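Local coordinates for F-BAR domain only protein 1 (Danio rerio, PDB 5JP2) that probably acts at an early step of clathrin-mediated endocytosis and binds a peptide of Eps15 through its mu homology domain, at residues Ser242-Ser253 / Lys273-Gly283; Pro66-Arg77 / Ser255-Tyr266. All coordinates share one frame; numbering follows the deposited sequence. Where two conformers were deposited one is given.

Contact 1: residues Ser242-Ser253 / Lys273-Gly283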
loop_
_atom_site.group_PDB
_atom_site.type_symbol
_atom_site.label_atom_id
_atom_site.label_comp_id
_atom_site.label_asym_id
_atom_site.label_seq_id
_atom_site.Cartn_x
_atom_site.Cartn_y
_atom_site.Cartn_z
ATOM N N SER B 242 -0.114 -20.030 -12.871
ATOM C CA SER B 242 -0.107 -18.591 -12.668
ATOM C C SER B 242 1.107 -18.202 -11.847
ATOM O O SER B 242 1.507 -18.927 -10.939
ATOM C CB SER B 242 -1.356 -18.135 -11.934
ATOM O OG SER B 242 -2.491 -18.171 -12.769
ATOM N N LEU B 243 1.684 -17.055 -12.155
ATOM C CA LEU B 243 2.806 -16.542 -11.388
ATOM C C LEU B 243 2.336 -15.434 -10.454
ATOM O O LEU B 243 1.494 -14.615 -10.822
ATOM C CB LEU B 243 3.893 -16.002 -12.312
ATOM C CG LEU B 243 4.535 -17.002 -13.270
ATOM C CD1 LEU B 243 3.989 -16.791 -14.656
ATOM C CD2 LEU B 243 6.011 -16.858 -13.258
ATOM N N ALA B 244 2.882 -15.418 -9.247
ATOM C CA ALA B 244 2.619 -14.377 -8.269
ATOM C C ALA B 244 3.866 -13.531 -8.071
ATOM O O ALA B 244 4.981 -14.057 -8.019
ATOM C CB ALA B 244 2.172 -14.973 -6.939
ATOM N N VAL B 245 3.666 -12.216 -7.989
ATOM C CA VAL B 245 4.723 -11.250 -7.733
ATOM C C VAL B 245 4.449 -10.527 -6.424
ATOM O O VAL B 245 3.316 -10.135 -6.136
ATOM C CB VAL B 245 4.859 -10.239 -8.883
ATOM C CG1 VAL B 245 6.042 -9.333 -8.646
ATOM C CG2 VAL B 245 5.020 -10.969 -10.186
ATOM N N GLN B 246 5.508 -10.315 -5.656
ATOM C CA GLN B 246 5.449 -9.617 -4.388
ATOM C C GLN B 246 6.427 -8.461 -4.413
ATOM O O GLN B 246 7.540 -8.597 -4.913
ATOM C CB GLN B 246 5.766 -10.564 -3.241
ATOM C CG GLN B 246 4.829 -11.748 -3.229
ATOM C CD GLN B 246 5.100 -12.678 -2.097
ATOM O OE1 GLN B 246 6.245 -12.960 -1.780
ATOM N NE2 GLN B 246 4.047 -13.209 -1.512
ATOM N N PHE B 247 6.009 -7.325 -3.878
ATOM C CA PHE B 247 6.913 -6.200 -3.727
ATOM C C PHE B 247 6.328 -5.227 -2.721
ATOM O O PHE B 247 5.185 -5.360 -2.284
ATOM C CB PHE B 247 7.202 -5.521 -5.073
ATOM C CG PHE B 247 5.986 -5.006 -5.794
ATOM C CD1 PHE B 247 5.330 -3.849 -5.371
ATOM C CD2 PHE B 247 5.533 -5.647 -6.939
ATOM C CE1 PHE B 247 4.223 -3.377 -6.045
ATOM C CE2 PHE B 247 4.433 -5.176 -7.626
ATOM C CZ PHE B 247 3.781 -4.025 -7.176
ATOM N N VAL B 248 7.119 -4.200 -2.410
ATOM C CA VAL B 248 6.856 -3.247 -1.348
ATOM C C VAL B 248 7.379 -1.916 -1.855
ATOM O O VAL B 248 8.230 -1.861 -2.738
ATOM C CB VAL B 248 7.547 -3.666 -0.020
ATOM C CG1 VAL B 248 7.579 -2.553 0.989
ATOM C CG2 VAL B 248 6.866 -4.858 0.579
ATOM N N GLY B 249 6.860 -0.834 -1.299
ATOM C CA GLY B 249 7.314 0.492 -1.652
ATOM C C GLY B 249 7.070 1.435 -0.497
ATOM O O GLY B 249 6.368 1.113 0.457
ATOM N N SER B 250 7.724 2.587 -0.561
ATOM C CA SER B 250 7.565 3.601 0.462
ATOM C C SER B 250 7.816 4.945 -0.178
ATOM O O SER B 250 8.570 5.046 -1.142
ATOM C CB SER B 250 8.528 3.402 1.625
ATOM O OG SER B 250 9.844 3.537 1.152
ATOM N N GLY B 251 7.199 5.978 0.375
ATOM C CA GLY B 251 7.432 7.326 -0.072
ATOM C C GLY B 251 6.443 7.822 -1.090
ATOM O O GLY B 251 6.445 9.012 -1.407
ATOM N N ALA B 252 5.583 6.959 -1.597
ATOM C CA ALA B 252 4.545 7.374 -2.520
ATOM C C ALA B 252 3.323 6.510 -2.283
ATOM O O ALA B 252 3.399 5.460 -1.646
ATOM C CB ALA B 252 5.007 7.267 -3.972
ATOM N N SER B 253 2.189 6.983 -2.775
ATOM C CA SER B 253 0.969 6.207 -2.794
ATOM C C SER B 253 0.703 5.731 -4.217
ATOM O O SER B 253 1.124 6.361 -5.185
ATOM C CB SER B 253 -0.208 7.022 -2.268
ATOM O OG SER B 253 -0.706 7.890 -3.253
ATOM N N LYS B 273 3.998 7.062 3.776
ATOM C CA LYS B 273 3.316 6.410 2.665
ATOM C C LYS B 273 3.967 5.068 2.374
ATOM O O LYS B 273 5.167 5.009 2.114
ATOM C CB LYS B 273 3.350 7.287 1.421
ATOM C CG LYS B 273 2.919 8.664 1.677
ATOM C CD LYS B 273 2.795 9.428 0.411
ATOM C CE LYS B 273 2.602 10.888 0.712
ATOM N NZ LYS B 273 2.072 11.625 -0.446
ATOM N N ARG B 274 3.181 3.997 2.423
ATOM C CA ARG B 274 3.686 2.660 2.163
ATOM C C ARG B 274 2.674 1.852 1.364
ATOM O O ARG B 274 1.466 2.039 1.488
ATOM C CB ARG B 274 4.027 1.926 3.454
ATOM C CG ARG B 274 2.876 1.780 4.398
ATOM C CD ARG B 274 3.311 1.112 5.685
ATOM N NE ARG B 274 2.175 0.752 6.525
ATOM C CZ ARG B 274 2.270 0.033 7.632
ATOM N NH1 ARG B 274 3.449 -0.404 8.033
ATOM N NH2 ARG B 274 1.186 -0.251 8.338
ATOM N N PHE B 275 3.180 0.958 0.524
ATOM C CA PHE B 275 2.292 0.083 -0.207
ATOM C C PHE B 275 2.915 -1.294 -0.353
ATOM O O PHE B 275 4.124 -1.467 -0.231
ATOM C CB PHE B 275 1.924 0.683 -1.558
ATOM C CG PHE B 275 3.083 0.937 -2.461
ATOM C CD1 PHE B 275 3.695 -0.103 -3.140
ATOM C CD2 PHE B 275 3.530 2.217 -2.680
ATOM C CE1 PHE B 275 4.736 0.130 -3.994
ATOM C CE2 PHE B 275 4.571 2.459 -3.536
ATOM C CZ PHE B 275 5.175 1.417 -4.192
ATOM N N ALA B 276 2.061 -2.276 -0.606
ATOM C CA ALA B 276 2.504 -3.649 -0.752
ATOM C C ALA B 276 1.557 -4.388 -1.685
ATOM O O ALA B 276 0.399 -4.015 -1.854
ATOM C CB ALA B 276 2.574 -4.360 0.596
ATOM N N THR B 277 2.066 -5.462 -2.273
ATOM C CA THR B 277 1.230 -6.329 -3.076
ATOM C C THR B 277 0.349 -7.181 -2.180
ATOM O O THR B 277 0.762 -7.626 -1.113
ATOM C CB THR B 277 2.061 -7.257 -3.956
ATOM O OG1 THR B 277 3.039 -7.918 -3.169
ATOM C CG2 THR B 277 2.713 -6.521 -5.042
ATOM N N GLY B 278 -0.874 -7.386 -2.615
ATOM C CA GLY B 278 -1.688 -8.464 -2.113
ATOM C C GLY B 278 -1.482 -9.652 -3.036
ATOM O O GLY B 278 -0.366 -10.159 -3.170
ATOM N N LYS B 279 -2.567 -10.176 -3.578
ATOM C CA LYS B 279 -2.491 -11.117 -4.685
ATOM C C LYS B 279 -2.244 -10.354 -5.979
ATOM O O LYS B 279 -3.110 -9.611 -6.442
ATOM C CB LYS B 279 -3.775 -11.935 -4.743
ATOM C CG LYS B 279 -3.725 -13.123 -5.666
ATOM C CD LYS B 279 -4.992 -13.968 -5.547
ATOM C CE LYS B 279 -6.201 -13.223 -6.073
ATOM N NZ LYS B 279 -7.470 -13.944 -5.800
ATOM N N TYR B 280 -1.088 -10.567 -6.591
ATOM C CA TYR B 280 -0.673 -9.786 -7.750
ATOM C C TYR B 280 -0.148 -10.771 -8.781
ATOM O O TYR B 280 0.959 -11.284 -8.630
ATOM C CB TYR B 280 0.391 -8.769 -7.324
ATOM C CG TYR B 280 0.646 -7.614 -8.244
ATOM C CD1 TYR B 280 1.423 -7.771 -9.373
ATOM C CD2 TYR B 280 0.149 -6.352 -7.962
ATOM C CE1 TYR B 280 1.670 -6.733 -10.207
ATOM C CE2 TYR B 280 0.410 -5.281 -8.796
ATOM C CZ TYR B 280 1.176 -5.479 -9.912
ATOM O OH TYR B 280 1.437 -4.446 -10.767
ATOM N N MET B 281 -0.905 -10.995 -9.858
ATOM C CA MET B 281 -0.776 -12.238 -10.613
ATOM C C MET B 281 -0.734 -12.019 -12.118
ATOM O O MET B 281 -1.356 -11.110 -12.656
ATOM C CB MET B 281 -1.935 -13.206 -10.358
ATOM C CG MET B 281 -2.381 -13.364 -8.948
ATOM S SD MET B 281 -1.252 -14.220 -7.884
ATOM C CE MET B 281 -1.322 -15.882 -8.512
ATOM N N ALA B 282 -0.008 -12.902 -12.789
ATOM C CA ALA B 282 0.015 -12.982 -14.243
ATOM C C ALA B 282 -0.345 -14.398 -14.648
ATOM O O ALA B 282 0.306 -15.348 -14.214
ATOM C CB ALA B 282 1.380 -12.614 -14.811
ATOM N N GLY B 283 -1.399 -14.539 -15.436
ATOM C CA GLY B 283 -1.762 -15.811 -16.018
ATOM C C GLY B 283 -1.351 -15.890 -17.474
ATOM O O GLY B 283 -1.099 -14.881 -18.118
HETATM O O HOH W 1 1.434 -11.287 -5.038
#

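Contact 2: residues Pro66-Arg77 / Ser255-Tyr266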
loop_
_atom_site.group_PDB
_atom_site.type_symbol
_atom_site.label_atom_id
_atom_site.label_comp_id
_atom_site.label_asym_id
_atom_site.label_seq_id
_atom_site.Cartn_x
_atom_site.Cartn_y
_atom_site.Cartn_z
ATOM N N PRO B 66 -9.273 23.856 19.888
ATOM C CA PRO B 66 -9.596 24.189 18.494
ATOM C C PRO B 66 -9.697 22.960 17.606
ATOM O O PRO B 66 -9.121 21.908 17.876
ATOM C CB PRO B 66 -8.436 25.086 18.065
ATOM C CG PRO B 66 -7.345 24.725 18.969
ATOM C CD PRO B 66 -7.951 24.356 20.276
ATOM N N VAL B 67 -10.402 23.142 16.497
ATOM C CA VAL B 67 -10.866 22.041 15.665
ATOM C C VAL B 67 -9.757 21.579 14.730
ATOM O O VAL B 67 -9.310 22.325 13.854
ATOM C CB VAL B 67 -12.100 22.467 14.862
ATOM C CG1 VAL B 67 -12.553 21.357 13.938
ATOM C CG2 VAL B 67 -13.201 22.875 15.798
ATOM N N LEU B 68 -9.349 20.333 14.884
ATOM C CA LEU B 68 -8.411 19.717 13.966
ATOM C C LEU B 68 -9.143 19.374 12.674
ATOM O O LEU B 68 -10.130 18.642 12.692
ATOM C CB LEU B 68 -7.805 18.478 14.611
ATOM C CG LEU B 68 -6.893 17.624 13.750
ATOM C CD1 LEU B 68 -5.795 18.453 13.171
ATOM C CD2 LEU B 68 -6.333 16.528 14.584
ATOM N N SER B 69 -8.671 19.913 11.561
ATOM C CA SER B 69 -9.336 19.789 10.279
ATOM C C SER B 69 -8.334 19.360 9.220
ATOM O O SER B 69 -7.187 19.792 9.253
ATOM C CB SER B 69 -9.968 21.103 9.877
ATOM O OG SER B 69 -10.541 20.994 8.588
ATOM N N PHE B 70 -8.748 18.497 8.294
ATOM C CA PHE B 70 -7.837 18.061 7.242
ATOM C C PHE B 70 -8.558 17.903 5.911
ATOM O O PHE B 70 -9.781 17.946 5.825
ATOM C CB PHE B 70 -7.113 16.775 7.620
ATOM C CG PHE B 70 -7.987 15.565 7.714
ATOM C CD1 PHE B 70 -8.250 14.796 6.595
ATOM C CD2 PHE B 70 -8.488 15.154 8.927
ATOM C CE1 PHE B 70 -9.021 13.673 6.674
ATOM C CE2 PHE B 70 -9.261 14.027 9.010
ATOM C CZ PHE B 70 -9.525 13.282 7.876
ATOM N N ARG B 71 -7.762 17.732 4.862
ATOM C CA ARG B 71 -8.231 17.685 3.486
ATOM C C ARG B 71 -7.619 16.488 2.766
ATOM O O ARG B 71 -6.421 16.231 2.898
ATOM C CB ARG B 71 -7.822 18.965 2.776
ATOM C CG ARG B 71 -8.458 19.210 1.456
ATOM C CD ARG B 71 -7.747 20.333 0.712
ATOM N NE ARG B 71 -7.779 21.592 1.443
ATOM C CZ ARG B 71 -8.815 22.419 1.476
ATOM N NH1 ARG B 71 -9.937 22.125 0.829
ATOM N NH2 ARG B 71 -8.730 23.539 2.172
ATOM N N LEU B 72 -8.424 15.771 1.986
ATOM C CA LEU B 72 -7.886 14.797 1.039
ATOM C C LEU B 72 -7.752 15.420 -0.340
ATOM O O LEU B 72 -8.666 16.085 -0.820
ATOM C CB LEU B 72 -8.774 13.565 0.950
ATOM C CG LEU B 72 -9.200 12.894 2.244
ATOM C CD1 LEU B 72 -10.178 11.805 1.903
ATOM C CD2 LEU B 72 -8.001 12.329 2.961
ATOM N N VAL B 73 -6.625 15.164 -0.998
ATOM C CA VAL B 73 -6.329 15.782 -2.280
ATOM C C VAL B 73 -5.914 14.719 -3.279
ATOM O O VAL B 73 -5.479 13.629 -2.909
ATOM C CB VAL B 73 -5.229 16.852 -2.167
ATOM C CG1 VAL B 73 -5.665 17.969 -1.254
ATOM C CG2 VAL B 73 -3.973 16.229 -1.645
ATOM N N ASN B 74 -6.046 15.068 -4.561
ATOM C CA ASN B 74 -5.754 14.169 -5.679
ATOM C C ASN B 74 -6.514 12.855 -5.536
ATOM O O ASN B 74 -5.960 11.768 -5.696
ATOM C CB ASN B 74 -4.252 13.922 -5.820
ATOM C CG ASN B 74 -3.896 13.259 -7.134
ATOM O OD1 ASN B 74 -4.618 13.387 -8.121
ATOM N ND2 ASN B 74 -2.786 12.534 -7.150
ATOM N N ILE B 75 -7.806 12.962 -5.238
ATOM C CA ILE B 75 -8.634 11.806 -4.947
ATOM C C ILE B 75 -9.498 11.400 -6.130
ATOM O O ILE B 75 -10.419 10.604 -5.968
ATOM C CB ILE B 75 -9.486 12.060 -3.705
ATOM C CG1 ILE B 75 -10.313 13.321 -3.901
ATOM C CG2 ILE B 75 -8.589 12.212 -2.498
ATOM C CD1 ILE B 75 -11.346 13.504 -2.857
ATOM N N SER B 76 -9.286 12.003 -7.296
ATOM C CA SER B 76 -10.046 11.629 -8.480
ATOM C C SER B 76 -9.948 10.139 -8.791
ATOM O O SER B 76 -10.878 9.586 -9.370
ATOM C CB SER B 76 -9.587 12.445 -9.676
ATOM O OG SER B 76 -8.227 12.193 -9.942
ATOM N N ARG B 77 -8.853 9.482 -8.427
ATOM C CA ARG B 77 -8.668 8.070 -8.726
ATOM C C ARG B 77 -9.330 7.145 -7.717
ATOM O O ARG B 77 -9.301 5.932 -7.912
ATOM C CB ARG B 77 -7.179 7.719 -8.808
ATOM C CG ARG B 77 -6.466 8.186 -10.071
ATOM C CD ARG B 77 -5.054 7.629 -10.109
ATOM N NE ARG B 77 -4.336 7.953 -11.335
ATOM C CZ ARG B 77 -3.293 7.261 -11.785
ATOM N NH1 ARG B 77 -2.856 6.199 -11.116
ATOM N NH2 ARG B 77 -2.693 7.619 -12.910
ATOM N N SER B 255 -2.540 5.113 -5.300
ATOM C CA SER B 255 -3.762 5.781 -5.727
ATOM C C SER B 255 -3.517 7.222 -6.129
ATOM O O SER B 255 -4.265 7.771 -6.940
ATOM C CB SER B 255 -4.799 5.735 -4.614
ATOM O OG SER B 255 -4.318 6.382 -3.458
ATOM N N GLY B 256 -2.504 7.856 -5.568
ATOM C CA GLY B 256 -2.305 9.269 -5.757
ATOM C C GLY B 256 -2.886 10.111 -4.651
ATOM O O GLY B 256 -2.590 11.305 -4.584
ATOM N N LEU B 257 -3.723 9.521 -3.804
ATOM C CA LEU B 257 -4.330 10.224 -2.687
ATOM C C LEU B 257 -3.264 10.802 -1.764
ATOM O O LEU B 257 -2.206 10.210 -1.549
ATOM C CB LEU B 257 -5.252 9.282 -1.916
ATOM C CG LEU B 257 -5.939 9.774 -0.642
ATOM C CD1 LEU B 257 -7.233 9.075 -0.497
ATOM C CD2 LEU B 257 -5.113 9.496 0.586
ATOM N N ASP B 258 -3.556 11.979 -1.219
ATOM C CA ASP B 258 -2.676 12.625 -0.259
ATOM C C ASP B 258 -3.534 13.372 0.758
ATOM O O ASP B 258 -4.722 13.604 0.537
ATOM C CB ASP B 258 -1.701 13.567 -0.969
ATOM C CG ASP B 258 -0.413 13.744 -0.221
ATOM O OD1 ASP B 258 -0.286 13.218 0.898
ATOM O OD2 ASP B 258 0.472 14.431 -0.751
ATOM N N VAL B 259 -2.926 13.748 1.879
ATOM C CA VAL B 259 -3.629 14.433 2.956
ATOM C C VAL B 259 -2.856 15.685 3.365
ATOM O O VAL B 259 -1.625 15.685 3.410
ATOM C CB VAL B 259 -3.841 13.488 4.156
ATOM C CG1 VAL B 259 -2.525 13.057 4.742
ATOM C CG2 VAL B 259 -4.719 14.132 5.189
ATOM N N GLU B 260 -3.577 16.769 3.621
ATOM C CA GLU B 260 -2.964 17.979 4.136
ATOM C C GLU B 260 -3.902 18.622 5.149
ATOM O O GLU B 260 -5.120 18.507 5.041
ATOM C CB GLU B 260 -2.623 18.967 3.019
ATOM C CG GLU B 260 -3.795 19.688 2.429
ATOM C CD GLU B 260 -3.435 20.457 1.176
ATOM O OE1 GLU B 260 -2.391 20.145 0.577
ATOM O OE2 GLU B 260 -4.182 21.386 0.801
ATOM N N LEU B 261 -3.324 19.275 6.151
ATOM C CA LEU B 261 -4.116 19.904 7.196
ATOM C C LEU B 261 -4.703 21.213 6.701
ATOM O O LEU B 261 -4.188 21.832 5.774
ATOM C CB LEU B 261 -3.271 20.170 8.431
ATOM C CG LEU B 261 -2.669 18.973 9.145
ATOM C CD1 LEU B 261 -2.065 19.413 10.474
ATOM C CD2 LEU B 261 -3.700 17.911 9.350
ATOM N N VAL B 262 -5.794 21.634 7.325
ATOM C CA VAL B 262 -6.462 22.883 6.978
ATOM C C VAL B 262 -6.421 23.756 8.215
ATOM O O VAL B 262 -7.002 23.408 9.250
ATOM C CB VAL B 262 -7.902 22.670 6.510
ATOM C CG1 VAL B 262 -8.487 23.977 6.069
ATOM C CG2 VAL B 262 -7.938 21.674 5.384
ATOM N N GLY B 263 -5.729 24.874 8.121
ATOM C CA GLY B 263 -5.518 25.725 9.264
ATOM C C GLY B 263 -4.122 25.560 9.827
ATOM O O GLY B 263 -3.434 24.565 9.590
ATOM N N SER B 264 -3.695 26.576 10.565
ATOM C CA SER B 264 -2.343 26.643 11.090
ATOM C C SER B 264 -2.244 26.207 12.538
ATOM O O SER B 264 -1.144 26.196 13.084
ATOM C CB SER B 264 -1.794 28.059 10.943
ATOM O OG SER B 264 -2.674 28.998 11.533
ATOM N N ARG B 265 -3.360 25.860 13.178
ATOM C CA ARG B 265 -3.327 25.591 14.611
ATOM C C ARG B 265 -2.646 24.272 14.911
ATOM O O ARG B 265 -2.126 24.081 16.013
ATOM C CB ARG B 265 -4.739 25.584 15.181
ATOM C CG ARG B 265 -4.812 25.669 16.697
ATOM C CD ARG B 265 -4.378 27.042 17.209
ATOM N NE ARG B 265 -4.163 27.075 18.655
ATOM C CZ ARG B 265 -3.151 26.484 19.280
ATOM N NH1 ARG B 265 -2.253 25.795 18.593
ATOM N NH2 ARG B 265 -3.039 26.577 20.596
ATOM N N TYR B 266 -2.662 23.353 13.959
ATOM C CA TYR B 266 -1.959 22.091 14.043
ATOM C C TYR B 266 -0.992 22.025 12.876
ATOM O O TYR B 266 -1.187 22.678 11.850
ATOM C CB TYR B 266 -2.934 20.910 13.995
ATOM C CG TYR B 266 -3.946 20.884 15.116
ATOM C CD1 TYR B 266 -5.116 21.614 15.048
ATOM C CD2 TYR B 266 -3.742 20.099 16.227
ATOM C CE1 TYR B 266 -6.022 21.586 16.064
ATOM C CE2 TYR B 266 -4.654 20.061 17.241
ATOM C CZ TYR B 266 -5.784 20.804 17.154
ATOM O OH TYR B 266 -6.681 20.770 18.177
HETATM O O HOH W 2 -6.796 22.152 11.565
#

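Contact 1: residues Ser242-Ser253 / Lys273-Gly283
The methyl CG2 of Thr277 is set squarely over the Phe247 ring, 3.3 Å from its centroid, and plugs the middle of that face. Phe247 in turn points its edge, through CE2 and CZ, at the face of the Tyr280 ring in a T-shaped pair with planes 72° apart. A second bump fills a second hollow at Gly249: with CG of Phe275 held between the backbone N and the carbonyl carbon (chi1 60°), the ring folds back across the neighbouring strand, and Gly249 CA lies 3.7 Å from its centroid. A CB at Gly249 would strike Phe275 CZ. The rim of the same ring meets Ala252 O, which lies in the ring plane 3.4 Å from CD2. Farther along, the bent chain of Met281 curls so that SD rests 3.6 Å from Ala244 CB.

The strands run antiparallel, but their register slips by one residue where 273-283 turns a corner at Gly278 and Lys279. At this break Thr277 OG1 stands in for a backbone acceptor, taking the N-H of Phe247 at 3.1 Å, while Thr277 N donates to Phe247 O; a water in the corner lies between Val245 O and Gly278 O, 2.8 Å from the latter. Tyr280 OH is hydrogen-bonded to Leu145 O.

The two faces differ in chemistry. Phe247, Phe275 and Tyr280 form a buried aromatic side, whereas Val248 and Ala276 each pack on an aromatic side chain of the bound Eps15 peptide, and Arg274 adds a cation-pi contact and a hydrogen bond to the peptide backbone. The paired strands are thus both part of the core and a wall of the peptide-binding surface.

Contact 2: residues Pro66-Arg77 / Ser255-Tyr266
Leu68 and Tyr266 cross at about a right angle, with Leu68 CD1 over one face of the tyrosine ring, shifted toward the rim and 3.6 Å from Tyr266 CG. The ring swings under this methyl because its CG lies beside the backbone N (chi1 -61°), and its hydroxyl then donates to Pro66 O over 2.7 Å, the acceptor lying at the ring edge. Next to it Pro66 CG meets Arg265 CG at 3.5 Å, and the far end of Arg265 goes to Trp17 and Glu15. With an alanine at this tyrosine's position, Pro66 O is likely to lose its hydroxyl donor and a gap to open beneath the Leu68 methyl.

Strands 69-73 and 258-261 pair antiparallel, with two-way backbone bonds between Arg71 and Glu260 and between Val73 and Asp258. Val262 N also bonds Ser69 O, and a water bridges Ser69 N to Val262 O.

Side chains leave the pair on two faces. On one, Phe70 crosses Val259 at a slant, CD1 to CG2 at 3.9 Å, and Leu261 CD2 touches Phe70 CB; Phe102 of the adjoining strand meets the Phe70 ring. On the other, Arg71 and Glu260 run side by side, yet guanidinium and carboxylate are turned 88° to each other, and NE to OE2 is a long salt bridge of 3.7 Å. Val262 CG2 packs across the arginine, 3.8 Å from its CB. Val73 and Asp258 lie side by side, CG2 against CB.

The stronger partner of Arg71 is Asp101, in a salt bridge through NH1. Because the bond to Glu260 is long and its planes are crossed, it probably adds little to a join held mainly by backbone bonds and apolar contacts.

Overall arrangement
Contacts 1 and 2 have centres about 26 Å apart and belong to different sheets: strands 242-250 and 266-283 lie inside the mixed sheet, while 258-261 is the outermost strand, within this chain, of a four-stranded antiparallel one. The chain alternates between them, passing from 242-250 through 258-261 into the strand that begins at Tyr266. A salt bridge links them directly, Lys273 NZ to Asp258 OD1 at 3.1 Å, and Ser253 OG is hydrogen-bonded to Gly256 N and Leu257 O. The bound peptide reaches contact 1. The zinc ion, held by His165 and Cys167, is about 12 Å from the Tyr280 side chain and about 13 Å from that of Arg77, so neither touches it.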